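Local coordinates for protein erythrocyte binding antigen 140 (Plasmodium falciparum, PDB 4GF2) that probably binds a receptor on the host erythrocyte surface through its paired Duffy-binding-like domains, which make up the piece described here, at residues G109-T112 with D113-K116; E57-K60 with E61-I65. The protein carries 3 engineered substitutions. All coordinates share one frame; numbering follows the deposited sequence.

Contact 1. Residues G109-T112 with D113-K116; sequences GGNT and DRVK
Asp113 turns its carboxylate back over the start of helix 110-127, where OD2 accepts the backbone N-H of Gly109 at 2.7 Å from N. The donor comes to OD2 from above the carboxylate plane, 74° out of it. Asp113 can reach back because CG lies anti to its own carbonyl carbon, beside the backbone N; an aspartate suits a first turn, where its negative charge would also be expected to interact well with the helix dipole. A second side-chain bond joins Asn111 to Arg114: NH1 of Arg114 meets OD1 of Asn111 at 2.8 Å, nearly along the C=O axis and tilted somewhat from the guanidinium plane. Amide and guanidinium are turned 77° against each other, and a bend in the arginine at chi3 (-86°) brings NH1 round to the amide oxygen. The short amide of Asn111 offers that oxygen close to the backbone, and the long arginine, three residues on, can curl back to it.

Backbone bonds carry the turn: Arg114 N bonds to Gly110 O at 3.2 Å, and Val115 N to Asn111 O at 2.7 Å, while Lys116 N reaches Thr112 O at 3.2 Å. Asp113 N is held more loosely, by weak bonds to the carbonyl oxygens of both Gly109 and Gly110. Each of these two glycines has a positive phi, a backbone shape that most other residues adopt at some cost. Thr112 sends its hydroxyl to Asp107, tying the turn to the preceding loop. The apolar contribution comes from Val115, which is buried: its CG2 methyl lies 3.3 Å from Asn111 O, and the side chain packs against Ile45, Phe48 and Leu49, so Val115 seats the start of helix 110-127 on helix 46-49 and on Ile45 of the loop before it.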
loop_
_atom_site.group_PDB
_atom_site.type_symbol
_atom_site.label_atom_id
_atom_site.label_comp_id
_atom_site.label_asym_id
_atom_site.label_seq_id
_atom_site.Cartn_x
_atom_site.Cartn_y
_atom_site.Cartn_z
ATOM N N GLY A 109 -19.305 -20.448 24.224
ATOM C CA GLY A 109 -20.069 -20.989 23.116
ATOM C C GLY A 109 -19.729 -22.432 22.797
ATOM O O GLY A 109 -18.835 -23.021 23.404
ATOM N N GLY A 110 -20.453 -23.001 21.840
ATOM C CA GLY A 110 -20.193 -24.351 21.373
ATOM C C GLY A 110 -20.143 -25.372 22.490
ATOM O O GLY A 110 -20.804 -25.219 23.517
ATOM N N ASN A 111 -19.347 -26.419 22.291
ATOM C CA ASN A 111 -19.232 -27.488 23.272
ATOM C C ASN A 111 -18.645 -27.012 24.590
ATOM O O ASN A 111 -18.928 -27.581 25.642
ATOM C CB ASN A 111 -18.397 -28.639 22.714
ATOM C CG ASN A 111 -19.193 -29.537 21.792
ATOM O OD1 ASN A 111 -20.369 -29.283 21.526
ATOM N ND2 ASN A 111 -18.557 -30.591 21.295
ATOM N N THR A 112 -17.829 -25.967 24.538
ATOM C CA THR A 112 -17.224 -25.441 25.754
ATOM C C THR A 112 -18.294 -25.141 26.798
ATOM O O THR A 112 -18.144 -25.491 27.961
ATOM C CB THR A 112 -16.393 -24.177 25.475
ATOM O OG1 THR A 112 -15.240 -24.533 24.706
ATOM C CG2 THR A 112 -15.940 -23.529 26.777
ATOM N N ASP A 113 -19.382 -24.504 26.389
ATOM C CA ASP A 113 -20.438 -24.188 27.340
ATOM C C ASP A 113 -21.392 -25.365 27.510
ATOM O O ASP A 113 -21.972 -25.557 28.576
ATOM C CB ASP A 113 -21.179 -22.922 26.916
ATOM C CG ASP A 113 -20.335 -21.677 27.098
ATOM O OD1 ASP A 113 -19.290 -21.770 27.780
ATOM O OD2 ASP A 113 -20.712 -20.610 26.572
ATOM N N ARG A 114 -21.529 -26.165 26.460
ATOM C CA ARG A 114 -22.362 -27.356 26.511
ATOM C C ARG A 114 -21.841 -28.309 27.596
ATOM O O ARG A 114 -22.605 -28.800 28.423
ATOM C CB ARG A 114 -22.360 -28.033 25.140
ATOM C CG ARG A 114 -23.570 -28.896 24.844
ATOM C CD ARG A 114 -23.639 -29.229 23.356
ATOM N NE ARG A 114 -24.319 -28.189 22.579
ATOM C CZ ARG A 114 -23.949 -27.771 21.369
ATOM N NH1 ARG A 114 -22.887 -28.284 20.757
ATOM N NH2 ARG A 114 -24.646 -26.822 20.761
ATOM N N VAL A 115 -20.533 -28.553 27.596
ATOM C CA VAL A 115 -19.918 -29.446 28.576
ATOM C C VAL A 115 -19.860 -28.803 29.959
ATOM O O VAL A 115 -20.143 -29.452 30.968
ATOM C CB VAL A 115 -18.488 -29.840 28.163
ATOM C CG1 VAL A 115 -17.828 -30.668 29.254
ATOM C CG2 VAL A 115 -18.508 -30.605 26.856
ATOM N N LYS A 116 -19.477 -27.531 30.001
ATOM C CA LYS A 116 -19.429 -26.785 31.253
ATOM C C LYS A 116 -20.778 -26.840 31.980
ATOM O O LYS A 116 -20.847 -27.199 33.157
ATOM C CB LYS A 116 -19.040 -25.332 30.977
ATOM C CG LYS A 116 -19.168 -24.414 32.181
ATOM C CD LYS A 116 -19.493 -22.989 31.758
ATOM C CE LYS A 116 -19.990 -22.159 32.934
ATOM N NZ LYS A 116 -20.340 -20.771 32.531
#

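Contact 2. Residues E57-K60 with E61-I65; sequences EKFK and EIFLI
Ile62 N donates to Lys58 O at 2.8 Å, one of a run of i to i+4 bonds that continues with Phe63 N to Phe59 O and Leu64 N to Lys60 O. Beyond the helical backbone bonds, Lys58 forms a salt bridge with Glu61, one turn on. Its NZ lies 3.3 Å from Glu61 OE1, a weak hydrogen bond, with OE2 only slightly farther. The lysine bends at chi2 (61°), which swings its otherwise extended chain across the glutamate, and CD also comes close to OE1; long, flexible charged residues suit this more exposed side.

On the buried side Phe59 and Phe63 run alongside each other in the same direction, with Phe59 CE2 in the plane of the Phe63 ring, at its edge. Their planes are 83° apart and their centroids 5.4 Å apart, with Phe59 CZ 3.5 Å from Phe63 CD2. Phenylalanine offers a wide apolar surface that fills a buried site between helices: Phe59 meets Phe123 and Trp142 edge-to-face, and Phe63 meets Phe48 edge-to-face and Trp142 with planes at about 15°. Lys60 runs its CE past Leu64 CD1 at 3.9 Å, joining aliphatic chain to leucine, while its NZ bonds to Asn146. Helix 56-78 thus packs through Phe59, Phe63 and Leu64 against helix 132-155, through Phe59 also against helix 110-127, and through Ile62 and Phe63 against helix 46-49.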
loop_
_atom_site.group_PDB
_atom_site.type_symbol
_atom_site.label_atom_id
_atom_site.label_comp_id
_atom_site.label_asym_id
_atom_site.label_seq_id
_atom_site.Cartn_x
_atom_site.Cartn_y
_atom_site.Cartn_z
ATOM N N GLU A 57 -17.288 -41.473 40.525
ATOM C CA GLU A 57 -16.261 -42.368 40.012
ATOM C C GLU A 57 -16.246 -42.270 38.493
ATOM O O GLU A 57 -15.186 -42.176 37.877
ATOM C CB GLU A 57 -16.519 -43.813 40.446
ATOM C CG GLU A 57 -16.501 -44.025 41.954
ATOM C CD GLU A 57 -16.549 -45.493 42.340
ATOM O OE1 GLU A 57 -16.072 -46.334 41.547
ATOM O OE2 GLU A 57 -17.066 -45.809 43.435
ATOM N N LYS A 58 -17.432 -42.276 37.895
ATOM C CA LYS A 58 -17.549 -42.196 36.448
ATOM C C LYS A 58 -17.000 -40.866 35.949
ATOM O O LYS A 58 -16.212 -40.826 35.004
ATOM C CB LYS A 58 -19.007 -42.358 36.017
ATOM C CG LYS A 58 -19.183 -42.639 34.533
ATOM C CD LYS A 58 -18.500 -43.937 34.133
ATOM C CE LYS A 58 -18.792 -44.303 32.690
ATOM N NZ LYS A 58 -18.081 -45.547 32.289
ATOM N N PHE A 59 -17.412 -39.777 36.590
ATOM C CA PHE A 59 -16.936 -38.452 36.209
ATOM C C PHE A 59 -15.413 -38.403 36.221
ATOM O O PHE A 59 -14.797 -37.811 35.337
ATOM C CB PHE A 59 -17.492 -37.376 37.142
ATOM C CG PHE A 59 -16.883 -36.022 36.921
ATOM C CD1 PHE A 59 -17.324 -35.210 35.890
ATOM C CD2 PHE A 59 -15.856 -35.569 37.734
ATOM C CE1 PHE A 59 -16.756 -33.966 35.675
ATOM C CE2 PHE A 59 -15.285 -34.325 37.525
ATOM C CZ PHE A 59 -15.738 -33.522 36.492
ATOM N N LYS A 60 -14.815 -39.023 37.230
ATOM C CA LYS A 60 -13.365 -39.092 37.343
ATOM C C LYS A 60 -12.793 -39.870 36.168
ATOM O O LYS A 60 -11.830 -39.439 35.534
ATOM C CB LYS A 60 -12.977 -39.766 38.660
ATOM C CG LYS A 60 -11.498 -40.079 38.805
ATOM C CD LYS A 60 -10.647 -38.822 38.737
ATOM C CE LYS A 60 -9.178 -39.126 38.998
ATOM N NZ LYS A 60 -8.924 -39.578 40.399
ATOM N N GLU A 61 -13.402 -41.015 35.880
ATOM C CA GLU A 61 -12.941 -41.886 34.808
ATOM C C GLU A 61 -12.969 -41.172 33.463
ATOM O O GLU A 61 -12.052 -41.319 32.653
ATOM C CB GLU A 61 -13.809 -43.140 34.733
ATOM C CG GLU A 61 -13.438 -44.071 33.592
ATOM C CD GLU A 61 -14.518 -45.086 33.297
ATOM O OE1 GLU A 61 -15.350 -45.346 34.192
ATOM O OE2 GLU A 61 -14.541 -45.616 32.168
ATOM N N ILE A 62 -14.027 -40.403 33.225
ATOM C CA ILE A 62 -14.176 -39.680 31.969
ATOM C C ILE A 62 -13.186 -38.524 31.888
ATOM O O ILE A 62 -12.716 -38.167 30.808
ATOM C CB ILE A 62 -15.607 -39.135 31.796
ATOM C CG1 ILE A 62 -16.615 -40.288 31.759
ATOM C CG2 ILE A 62 -15.714 -38.296 30.528
ATOM C CD1 ILE A 62 -16.372 -41.296 30.645
ATOM N N PHE A 63 -12.872 -37.937 33.036
ATOM C CA PHE A 63 -11.908 -36.850 33.078
ATOM C C PHE A 63 -10.535 -37.408 32.736
ATOM O O PHE A 63 -9.765 -36.791 31.996
ATOM C CB PHE A 63 -11.892 -36.206 34.461
ATOM C CG PHE A 63 -11.732 -34.714 34.438
ATOM C CD1 PHE A 63 -10.882 -34.103 33.533
ATOM C CD2 PHE A 63 -12.437 -33.922 35.325
ATOM C CE1 PHE A 63 -10.739 -32.728 33.517
ATOM C CE2 PHE A 63 -12.299 -32.551 35.315
ATOM C CZ PHE A 63 -11.451 -31.954 34.411
ATOM N N LEU A 64 -10.233 -38.589 33.269
ATOM C CA LEU A 64 -8.962 -39.241 32.989
ATOM C C LEU A 64 -8.836 -39.525 31.496
ATOM O O LEU A 64 -7.765 -39.359 30.906
ATOM C CB LEU A 64 -8.834 -40.536 33.789
ATOM C CG LEU A 64 -8.537 -40.361 35.281
ATOM C CD1 LEU A 64 -8.779 -41.663 36.033
ATOM C CD2 LEU A 64 -7.106 -39.884 35.491
ATOM N N ILE A 65 -9.941 -39.946 30.888
ATOM C CA ILE A 65 -9.960 -40.229 29.461
ATOM C C ILE A 65 -9.736 -38.958 28.653
ATOM O O ILE A 65 -9.034 -38.966 27.644
ATOM C CB ILE A 65 -11.292 -40.862 29.039
ATOM C CG1 ILE A 65 -11.392 -42.285 29.596
ATOM C CG2 ILE A 65 -11.414 -40.883 27.518
ATOM C CD1 ILE A 65 -12.755 -42.923 29.425
#

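Overall arrangement
Both contacts are local turns of separate helices inside the first Duffy-binding-like domain, with contact 2 earlier in the chain. Their centres are about 18 Å apart and their nearest atoms about 7 Å, so they do not touch directly. The link is helix 46-49: Phe48 packs on Val115 of contact 1 and on both Ile62 and Phe63 of contact 2. Helix 110-127, near whose start contact 1 lies, also runs on to meet Phe59 of contact 2 through Ile119, Phe123 and Tyr126. A bound glycerol, probably from the crystallisation liquor, lies about 3 Å from the side chain of Val115, and a glycerol, not necessarily the same one, about 4 Å from that of Phe63.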